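Local coordinates for maltose/maltodextrin-binding protein (Thermus thermophilus, PDB 2GH9), which binds maltotriose and probably serves as the periplasmic receptor that delivers maltodextrins to a membrane transporter, at residues E133-A138 against F204-V209; F166-V171 against G189-K194. One frame throughout, in Å; residues are numbered along the deposited sequence.

Interaction 1: E133-A138 against F204-V209; sequences EFLALA and FKYNLV
Leu135 and Tyr206 meet with their side chains crossing at about a right angle, and both methyls of the leucine touch the tyrosine. CD2 of Leu135 comes obliquely to the ring, 3.7 Å from CD1 of Tyr206, while CD1 of Leu135 lies 3.8 Å from CB of Tyr206, where the ring joins the backbone. CG of Leu135 is anti to its backbone N (chi1 -178°), and from there both methyls meet the tyrosine. On the tyrosine's own side of the contact, the neighbouring Lys205 lays CG over one face of the Tyr206 ring, offset toward the rim.

Leu208 makes the second half of the contact with both of its methyls. CD2 of Leu208 rests 3.7 Å from CB of Ala138, a short side chain that lets the leucine come close to the helix backbone. CD1 of Leu208 sits 4.1 Å from CD1 of Leu135 and approaches the Phe134 ring obliquely, 4.2 Å from CE2 of Phe134. The bend that presents Tyr206 and Leu208 together contains Asn207, whose positive phi (56°) follows the end of helix 189-204.

Nearby, Tyr206 O accepts a hydrogen bond from Gln139 NE2, and Trp131 meets the Tyr206 ring edge-to-face. Helix 131-141 packs against both this loop and strand 227-232 of the four-stranded mixed sheet, whose Met229 touches Phe134, Leu137 and Ala138; the contact therefore ties the loop after helix 189-204 to a helix lying on that sheet.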
loop_
_atom_site.group_PDB
_atom_site.type_symbol
_atom_site.label_atom_id
_atom_site.label_comp_id
_atom_site.label_asym_id
_atom_site.label_seq_id
_atom_site.Cartn_x
_atom_site.Cartn_y
_atom_site.Cartn_z
ATOM N N GLU A 133 23.834 -0.701 12.562
ATOM C CA GLU A 133 23.318 -1.635 13.551
ATOM C C GLU A 133 22.344 -2.662 12.936
ATOM O O GLU A 133 22.356 -3.833 13.296
ATOM C CB GLU A 133 22.602 -0.844 14.639
ATOM C CG GLU A 133 22.775 -1.388 16.014
ATOM C CD GLU A 133 22.188 -0.473 17.053
ATOM O OE1 GLU A 133 22.945 -0.012 17.927
ATOM O OE2 GLU A 133 20.980 -0.208 16.992
ATOM N N PHE A 134 21.506 -2.195 12.010
ATOM C CA PHE A 134 20.579 -3.040 11.257
ATOM C C PHE A 134 21.334 -4.019 10.385
ATOM O O PHE A 134 21.030 -5.202 10.385
ATOM C CB PHE A 134 19.662 -2.178 10.369
ATOM C CG PHE A 134 18.983 -2.950 9.249
ATOM C CD1 PHE A 134 17.826 -3.691 9.496
ATOM C CD2 PHE A 134 19.484 -2.902 7.953
ATOM C CE1 PHE A 134 17.210 -4.399 8.477
ATOM C CE2 PHE A 134 18.864 -3.591 6.936
ATOM C CZ PHE A 134 17.718 -4.343 7.201
ATOM N N LEU A 135 22.296 -3.495 9.627
ATOM C CA LEU A 135 23.109 -4.291 8.734
ATOM C C LEU A 135 23.818 -5.411 9.471
ATOM O O LEU A 135 23.743 -6.567 9.054
ATOM C CB LEU A 135 24.122 -3.419 7.985
ATOM C CG LEU A 135 25.014 -4.141 6.970
ATOM C CD1 LEU A 135 24.195 -4.964 5.962
ATOM C CD2 LEU A 135 25.923 -3.114 6.267
ATOM N N ALA A 136 24.473 -5.065 10.574
ATOM C CA ALA A 136 25.219 -6.037 11.382
ATOM C C ALA A 136 24.309 -7.143 11.928
ATOM O O ALA A 136 24.642 -8.328 11.852
ATOM C CB ALA A 136 25.942 -5.334 12.526
ATOM N N LEU A 137 23.153 -6.740 12.451
ATOM C CA LEU A 137 22.133 -7.663 12.939
ATOM C C LEU A 137 21.575 -8.579 11.842
ATOM O O LEU A 137 21.489 -9.793 12.038
ATOM C CB LEU A 137 20.993 -6.875 13.570
ATOM C CG LEU A 137 19.836 -7.601 14.247
ATOM C CD1 LEU A 137 20.347 -8.478 15.391
ATOM C CD2 LEU A 137 18.796 -6.580 14.751
ATOM N N ALA A 138 21.185 -8.000 10.705
ATOM C CA ALA A 138 20.558 -8.757 9.629
ATOM C C ALA A 138 21.508 -9.826 9.085
ATOM O O ALA A 138 21.094 -10.941 8.795
ATOM C CB ALA A 138 20.096 -7.816 8.492
ATOM N N PHE A 204 23.933 -8.106 -3.717
ATOM C CA PHE A 204 25.291 -8.474 -4.149
ATOM C C PHE A 204 26.436 -8.019 -3.236
ATOM O O PHE A 204 27.579 -8.498 -3.375
ATOM C CB PHE A 204 25.528 -7.948 -5.555
ATOM C CG PHE A 204 24.528 -8.436 -6.558
ATOM C CD1 PHE A 204 24.323 -9.805 -6.744
ATOM C CD2 PHE A 204 23.775 -7.535 -7.312
ATOM C CE1 PHE A 204 23.387 -10.262 -7.679
ATOM C CE2 PHE A 204 22.840 -7.986 -8.236
ATOM C CZ PHE A 204 22.652 -9.351 -8.420
ATOM N N LYS A 205 26.165 -7.070 -2.346
ATOM C CA LYS A 205 27.194 -6.582 -1.435
ATOM C C LYS A 205 26.888 -7.037 -0.034
ATOM O O LYS A 205 27.728 -7.641 0.627
ATOM C CB LYS A 205 27.298 -5.058 -1.449
ATOM C CG LYS A 205 28.379 -4.544 -0.494
ATOM C CD LYS A 205 28.334 -3.055 -0.280
ATOM C CE LYS A 205 28.632 -2.278 -1.546
ATOM N NZ LYS A 205 28.920 -0.839 -1.189
ATOM N N TYR A 206 25.686 -6.704 0.435
ATOM C CA TYR A 206 25.306 -6.984 1.805
ATOM C C TYR A 206 24.771 -8.398 1.969
ATOM O O TYR A 206 24.698 -8.890 3.084
ATOM C CB TYR A 206 24.283 -5.946 2.329
ATOM C CG TYR A 206 24.679 -4.493 2.105
ATOM C CD1 TYR A 206 25.830 -3.954 2.697
ATOM C CD2 TYR A 206 23.898 -3.656 1.321
ATOM C CE1 TYR A 206 26.181 -2.612 2.512
ATOM C CE2 TYR A 206 24.249 -2.326 1.111
ATOM C CZ TYR A 206 25.387 -1.810 1.709
ATOM O OH TYR A 206 25.716 -0.508 1.462
ATOM N N ASN A 207 24.408 -9.045 0.855
ATOM C CA ASN A 207 23.980 -10.454 0.842
ATOM C C ASN A 207 22.795 -10.720 1.787
ATOM O O ASN A 207 22.829 -11.651 2.612
ATOM C CB ASN A 207 25.166 -11.393 1.144
ATOM C CG ASN A 207 24.841 -12.859 0.851
ATOM O OD1 ASN A 207 24.242 -13.190 -0.185
ATOM N ND2 ASN A 207 25.221 -13.738 1.769
ATOM N N LEU A 208 21.753 -9.886 1.665
ATOM C CA LEU A 208 20.591 -9.985 2.547
ATOM C C LEU A 208 19.383 -10.615 1.847
ATOM O O LEU A 208 18.671 -11.446 2.444
ATOM C CB LEU A 208 20.228 -8.603 3.128
ATOM C CG LEU A 208 21.195 -8.012 4.162
ATOM C CD1 LEU A 208 20.669 -6.699 4.736
ATOM C CD2 LEU A 208 21.440 -8.998 5.285
ATOM N N VAL A 209 19.176 -10.242 0.583
ATOM C CA VAL A 209 17.998 -10.642 -0.167
ATOM C C VAL A 209 18.408 -11.381 -1.439
ATOM O O VAL A 209 18.720 -10.761 -2.437
ATOM C CB VAL A 209 17.110 -9.416 -0.514
ATOM C CG1 VAL A 209 15.773 -9.891 -1.069
ATOM C CG2 VAL A 209 16.907 -8.520 0.754
#

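Interaction 2: F166-V171 against G189-K194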
loop_
_atom_site.group_PDB
_atom_site.type_symbol
_atom_site.label_atom_id
_atom_site.label_comp_id
_atom_site.label_asym_id
_atom_site.label_seq_id
_atom_site.Cartn_x
_atom_site.Cartn_y
_atom_site.Cartn_z
ATOM N N PHE A 166 17.093 8.926 -1.235
ATOM C CA PHE A 166 18.112 9.399 -2.178
ATOM C C PHE A 166 17.736 10.670 -2.950
ATOM O O PHE A 166 18.579 11.228 -3.653
ATOM C CB PHE A 166 18.521 8.285 -3.146
ATOM C CG PHE A 166 19.404 7.243 -2.526
ATOM C CD1 PHE A 166 20.737 7.537 -2.216
ATOM C CD2 PHE A 166 18.930 5.977 -2.269
ATOM C CE1 PHE A 166 21.556 6.594 -1.651
ATOM C CE2 PHE A 166 19.754 5.021 -1.717
ATOM C CZ PHE A 166 21.081 5.344 -1.397
ATOM N N GLY A 167 16.494 11.141 -2.815
ATOM C CA GLY A 167 16.155 12.526 -3.185
ATOM C C GLY A 167 14.854 12.779 -3.918
ATOM O O GLY A 167 14.613 13.904 -4.333
ATOM N N ALA A 168 14.035 11.746 -4.121
ATOM C CA ALA A 168 12.725 11.895 -4.782
ATOM C C ALA A 168 11.663 12.259 -3.750
ATOM O O ALA A 168 11.368 11.458 -2.884
ATOM C CB ALA A 168 12.331 10.584 -5.515
ATOM N N GLU A 169 11.114 13.471 -3.823
ATOM C CA GLU A 169 10.017 13.885 -2.918
ATOM C C GLU A 169 8.796 12.972 -3.108
ATOM O O GLU A 169 8.196 12.486 -2.160
ATOM C CB GLU A 169 9.639 15.345 -3.196
ATOM C CG GLU A 169 8.445 15.891 -2.421
ATOM C CD GLU A 169 8.535 15.678 -0.904
ATOM O OE1 GLU A 169 9.643 15.755 -0.321
ATOM O OE2 GLU A 169 7.471 15.441 -0.288
ATOM N N ASN A 170 8.458 12.745 -4.362
ATOM C CA ASN A 170 7.420 11.822 -4.730
ATOM C C ASN A 170 7.760 11.338 -6.130
ATOM O O ASN A 170 8.932 11.440 -6.537
ATOM C CB ASN A 170 6.040 12.502 -4.629
ATOM C CG ASN A 170 4.898 11.499 -4.410
ATOM O OD1 ASN A 170 4.860 10.454 -5.058
ATOM N ND2 ASN A 170 3.979 11.816 -3.501
ATOM N N VAL A 171 6.774 10.773 -6.842
ATOM C CA VAL A 171 6.981 10.256 -8.173
ATOM C C VAL A 171 7.174 11.405 -9.163
ATOM O O VAL A 171 8.050 11.351 -10.019
ATOM C CB VAL A 171 5.793 9.363 -8.631
ATOM C CG1 VAL A 171 5.951 8.963 -10.100
ATOM C CG2 VAL A 171 5.702 8.114 -7.761
ATOM N N GLY A 189 17.197 9.795 -13.190
ATOM C CA GLY A 189 18.443 10.544 -13.019
ATOM C C GLY A 189 19.297 10.002 -11.896
ATOM O O GLY A 189 19.358 8.795 -11.698
ATOM N N GLU A 190 19.944 10.900 -11.153
ATOM C CA GLU A 190 20.870 10.505 -10.089
ATOM C C GLU A 190 20.173 9.789 -8.941
ATOM O O GLU A 190 20.733 8.845 -8.388
ATOM C CB GLU A 190 21.629 11.710 -9.521
ATOM C CG GLU A 190 22.783 12.177 -10.397
ATOM C CD GLU A 190 23.742 11.049 -10.736
ATOM O OE1 GLU A 190 24.087 10.262 -9.813
ATOM O OE2 GLU A 190 24.133 10.942 -11.927
ATOM N N VAL A 191 18.973 10.261 -8.594
ATOM C CA VAL A 191 18.189 9.674 -7.499
ATOM C C VAL A 191 17.967 8.206 -7.805
ATOM O O VAL A 191 18.201 7.357 -6.960
ATOM C CB VAL A 191 16.815 10.361 -7.320
ATOM C CG1 VAL A 191 15.924 9.561 -6.327
ATOM C CG2 VAL A 191 16.994 11.781 -6.849
ATOM N N GLY A 192 17.513 7.941 -9.030
ATOM C CA GLY A 192 17.190 6.602 -9.490
ATOM C C GLY A 192 18.393 5.683 -9.543
ATOM O O GLY A 192 18.326 4.531 -9.133
ATOM N N GLU A 193 19.505 6.207 -10.050
ATOM C CA GLU A 193 20.752 5.441 -10.110
ATOM C C GLU A 193 21.229 5.037 -8.707
ATOM O O GLU A 193 21.606 3.889 -8.476
ATOM C CB GLU A 193 21.830 6.255 -10.827
ATOM C CG GLU A 193 21.535 6.496 -12.304
ATOM C CD GLU A 193 22.496 7.521 -12.953
ATOM O OE1 GLU A 193 23.663 7.589 -12.529
ATOM O OE2 GLU A 193 22.066 8.257 -13.880
ATOM N N LYS A 194 21.185 5.972 -7.762
ATOM C CA LYS A 194 21.627 5.672 -6.394
ATOM C C LYS A 194 20.683 4.698 -5.673
ATOM O O LYS A 194 21.141 3.818 -4.937
ATOM C CB LYS A 194 21.795 6.950 -5.588
ATOM C CG LYS A 194 22.924 7.874 -6.074
ATOM C CD LYS A 194 22.645 9.321 -5.664
ATOM C CE LYS A 194 23.751 10.282 -6.043
ATOM N NZ LYS A 194 23.284 11.710 -6.039
HETATM O O HOH W 1 20.346 12.156 -5.501
#
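Lys194 lays the root of its side chain over one face of the Phe166 ring, a CH-pi contact in which CB of Lys194 stands 4.0 Å from the ring centroid and 27° off the ring normal. Carbonyl O of Lys194 also lies above the ring, displaced toward the rim, 3.7 Å from CE2 of Phe166. An alanine in place of Phe166 would probably open a gap beneath Lys194 and leave its CB without the aromatic face.

Val191 divides its partners between two methyls. CG1 of Val191 makes an apolar contact 3.8 Å from CB of Ala168, whereas CG2 of Val191 lies against the backbone, 3.6 Å from carbonyl O of Phe166 and close to C of Gly167.

Between these residues helix 156-166 ends in a Schellman motif at Gly167, whose backbone angles (phi 138°) would jam a CB against the preceding carbonyl; a CB there would also come tight against Val191.

The polar link is through one water, which donates to O of Phe166 at 2.7 Å and accepts from NZ of Lys194 at 3.0 Å. The extended lysine chain carries NZ away from the ring to this water. Farther along, OD1 of Asn170 accepts from N of Val171, in the carbonyl plane on a lone pair, while ND2 of Asn170 hydrogen-bonds to O of Pro334.

Overall arrangement
Helix 189-204 ties the two sites together: interaction 2 uses its first turns, and the loop of interaction 1 leaves its last, so the contacts lie near its two ends. Their centres are 22 Å apart and their nearest atoms about 8 Å, without touching. Interaction 1 is the more buried, with three of five touching residues buried and none exposed, and it is wholly apolar. Interaction 2 is partly buried and mixes apolar packing with a CH-pi contact and a water bridge at exposed Lys194. Both join a helix to a segment that follows a helix end, but interaction 1 spans 65 intervening residues and interaction 2 only 17, all within that longer interval.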